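Local coordinates for protein phosphoribosylaminoimidazole-succinocarboxamide synthase (Ehrlichia chaffeensis str. Arkansas, PDB 3KRE) that joins L-aspartate to a carboxylated aminoimidazole ribonucleotide at the expense of ATP, making the succinocarboxamide intermediate SAICAR in de novo purine biosynthesis, at residues A[223-228]-A[251-256]. Numbering follows the deposited sequence.
Sequences CRLWDI and REVAHK. With EDO (1,2-ethanediol), chain H.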
loop_
_atom_site.group_PDB
_atom_site.type_symbol
_atom_site.label_atom_id
_atom_site.label_comp_id
_atom_site.label_asym_id
_atom_site.label_seq_id
_atom_site.Cartn_x
_atom_site.Cartn_y
_atom_site.Cartn_z
ATOM N N CYS A 223 -0.721 -5.155 0.759
ATOM C CA CYS A 223 -1.971 -5.712 1.293
ATOM C C CYS A 223 -1.773 -7.199 1.521
ATOM O O CYS A 223 -1.250 -7.897 0.640
ATOM C CB CYS A 223 -3.145 -5.570 0.310
ATOM S SG CYS A 223 -3.444 -3.931 -0.308
ATOM N N ARG A 224 -2.195 -7.697 2.677
ATOM C CA ARG A 224 -2.288 -9.151 2.852
ATOM C C ARG A 224 -3.637 -9.567 2.293
ATOM O O ARG A 224 -4.684 -8.955 2.619
ATOM C CB ARG A 224 -2.184 -9.586 4.300
ATOM C CG ARG A 224 -0.778 -9.549 4.828
ATOM C CD ARG A 224 -0.658 -10.221 6.186
ATOM N NE ARG A 224 0.733 -10.307 6.525
ATOM C CZ ARG A 224 1.449 -9.411 7.192
ATOM N NH1 ARG A 224 0.902 -8.316 7.704
ATOM N NH2 ARG A 224 2.762 -9.609 7.324
ATOM N N LEU A 225 -3.593 -10.590 1.437
ATOM C CA LEU A 225 -4.747 -10.975 0.587
ATOM C C LEU A 225 -4.841 -12.474 0.622
ATOM O O LEU A 225 -3.930 -13.146 0.171
ATOM C CB LEU A 225 -4.518 -10.522 -0.858
ATOM C CG LEU A 225 -4.437 -9.021 -1.078
ATOM C CD1 LEU A 225 -3.964 -8.650 -2.539
ATOM C CD2 LEU A 225 -5.735 -8.245 -0.704
ATOM N N TRP A 226 -5.924 -13.008 1.173
ATOM C CA TRP A 226 -6.068 -14.462 1.259
ATOM C C TRP A 226 -7.273 -14.908 0.451
ATOM O O TRP A 226 -8.318 -14.305 0.524
ATOM C CB TRP A 226 -6.293 -14.939 2.697
ATOM C CG TRP A 226 -5.172 -14.663 3.659
ATOM C CD1 TRP A 226 -3.963 -14.104 3.378
ATOM C CD2 TRP A 226 -5.168 -14.944 5.054
ATOM N NE1 TRP A 226 -3.204 -14.009 4.507
ATOM C CE2 TRP A 226 -3.924 -14.511 5.562
ATOM C CE3 TRP A 226 -6.106 -15.499 5.939
ATOM C CZ2 TRP A 226 -3.587 -14.612 6.910
ATOM C CZ3 TRP A 226 -5.758 -15.619 7.287
ATOM C CH2 TRP A 226 -4.512 -15.163 7.758
ATOM N N ASP A 227 -7.124 -15.989 -0.295
ATOM C CA ASP A 227 -8.229 -16.606 -0.964
ATOM C C ASP A 227 -9.239 -17.058 0.101
ATOM O O ASP A 227 -8.887 -17.684 1.113
ATOM C CB ASP A 227 -7.734 -17.793 -1.795
ATOM C CG ASP A 227 -8.873 -18.491 -2.501
ATOM O OD1 ASP A 227 -9.406 -17.859 -3.408
ATOM O OD2 ASP A 227 -9.255 -19.602 -2.080
ATOM N N ILE A 228 -10.506 -16.713 -0.087
ATOM C CA ILE A 228 -11.507 -16.953 0.976
ATOM C C ILE A 228 -11.762 -18.457 1.241
ATOM O O ILE A 228 -11.841 -18.907 2.401
ATOM C CB ILE A 228 -12.829 -16.197 0.663
ATOM C CG1 ILE A 228 -12.651 -14.725 1.047
ATOM C CG2 ILE A 228 -14.025 -16.810 1.407
ATOM C CD1 ILE A 228 -13.768 -13.789 0.565
ATOM N N ARG A 251 -0.373 -12.752 -9.763
ATOM C CA ARG A 251 -1.142 -12.892 -11.002
ATOM C C ARG A 251 -2.581 -13.301 -10.742
ATOM O O ARG A 251 -3.508 -12.822 -11.406
ATOM C CB ARG A 251 -0.506 -13.886 -11.972
ATOM C CG ARG A 251 -0.940 -13.648 -13.414
ATOM C CD ARG A 251 -0.314 -14.652 -14.361
ATOM N NE ARG A 251 1.124 -14.398 -14.512
ATOM C CZ ARG A 251 2.107 -15.214 -14.146
ATOM N NH1 ARG A 251 1.862 -16.401 -13.595
ATOM N NH2 ARG A 251 3.358 -14.845 -14.360
ATOM N N GLU A 252 -2.797 -14.170 -9.764
ATOM C CA GLU A 252 -4.173 -14.478 -9.370
ATOM C C GLU A 252 -4.952 -13.227 -8.938
ATOM O O GLU A 252 -6.129 -13.043 -9.316
ATOM C CB GLU A 252 -4.169 -15.548 -8.265
ATOM C CG GLU A 252 -5.543 -15.944 -7.699
ATOM C CD GLU A 252 -5.544 -17.234 -6.850
ATOM O OE1 GLU A 252 -4.607 -18.070 -6.982
ATOM O OE2 GLU A 252 -6.517 -17.438 -6.089
ATOM N N VAL A 253 -4.315 -12.363 -8.145
ATOM C CA VAL A 253 -4.975 -11.137 -7.708
ATOM C C VAL A 253 -5.302 -10.301 -8.968
ATOM O O VAL A 253 -6.442 -9.817 -9.141
ATOM C CB VAL A 253 -4.107 -10.314 -6.739
ATOM C CG1 VAL A 253 -4.775 -8.924 -6.420
ATOM C CG2 VAL A 253 -3.827 -11.119 -5.463
ATOM N N ALA A 254 -4.322 -10.151 -9.854
ATOM C CA ALA A 254 -4.561 -9.378 -11.078
ATOM C C ALA A 254 -5.681 -9.945 -11.939
ATOM O O ALA A 254 -6.523 -9.201 -12.476
ATOM C CB ALA A 254 -3.301 -9.237 -11.895
ATOM N N HIS A 255 -5.694 -11.255 -12.084
ATOM C CA HIS A 255 -6.724 -11.883 -12.880
ATOM C C HIS A 255 -8.092 -11.713 -12.312
ATOM O O HIS A 255 -9.027 -11.399 -13.041
ATOM C CB HIS A 255 -6.439 -13.358 -13.062
ATOM C CG HIS A 255 -5.298 -13.635 -13.973
ATOM N ND1 HIS A 255 -4.691 -14.866 -14.053
ATOM C CD2 HIS A 255 -4.660 -12.836 -14.863
ATOM C CE1 HIS A 255 -3.716 -14.811 -14.944
ATOM N NE2 HIS A 255 -3.687 -13.594 -15.460
ATOM N N LYS A 256 -8.233 -11.977 -11.013
ATOM C CA LYS A 256 -9.534 -11.847 -10.332
ATOM C C LYS A 256 -10.051 -10.418 -10.329
ATOM O O LYS A 256 -11.260 -10.196 -10.446
ATOM C CB LYS A 256 -9.420 -12.361 -8.908
ATOM C CG LYS A 256 -9.325 -13.870 -8.889
ATOM C CD LYS A 256 -9.358 -14.396 -7.479
ATOM C CE LYS A 256 -10.129 -15.706 -7.436
ATOM N NZ LYS A 256 -10.899 -15.741 -6.219
HETATM C C1 EDO H . -1.696 -18.445 -5.468
HETATM O O1 EDO H . -2.685 -19.486 -5.457
HETATM C C2 EDO H . -0.260 -18.952 -5.577
HETATM O O2 EDO H . -0.188 -19.984 -6.578
#
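L225 and V253 make the apolar half of this contact: the CD1 methyl of L225 meets both branches of the valine, 3.8 Å from V253 CG2 and 4.0 Å from V253 CG1. The two side chains cross at about a right angle, and CD1 is the leucine atom that makes the contact. F187 of helix 166-189 packs against both residues, while I74 of helix 67-84 adds to the valine's surroundings.

Two residues along the strand, D227 also points at the helix, but here the contact is polar. Its CG lies anti to the backbone N (chi1 179°), which carries OD1 toward the helix, where it faces E252 and K256, one helical turn apart. D227 OD1 is 3.8 Å from K256 NZ, a long salt bridge that probably eases the repulsion between the acids, and 4.0 Å from E252 OE2, with the two carboxylate planes turned 69° apart. Both ends of the salt bridge also have hydrogen-bond partners outside the pair: D227 OD2 with S229 OG and T230 OG1, K256 NZ with the V190 carbonyl. The other glutamate oxygen, E252 OE1, takes a 2.8 Å hydrogen bond from O1 of an ethanediol, probably a crystallisation additive, which K232 and N245 also bind.

The axes of strand 223-227 and helical segment 251-256 approach to 10.6 Å, their directions 77° apart. This is helix-on-sheet packing in the SAICAR synthetase fold: the C-terminal helix lies across a strand paired antiparallel with 192-204, with a buried apolar contact beside a charged cluster.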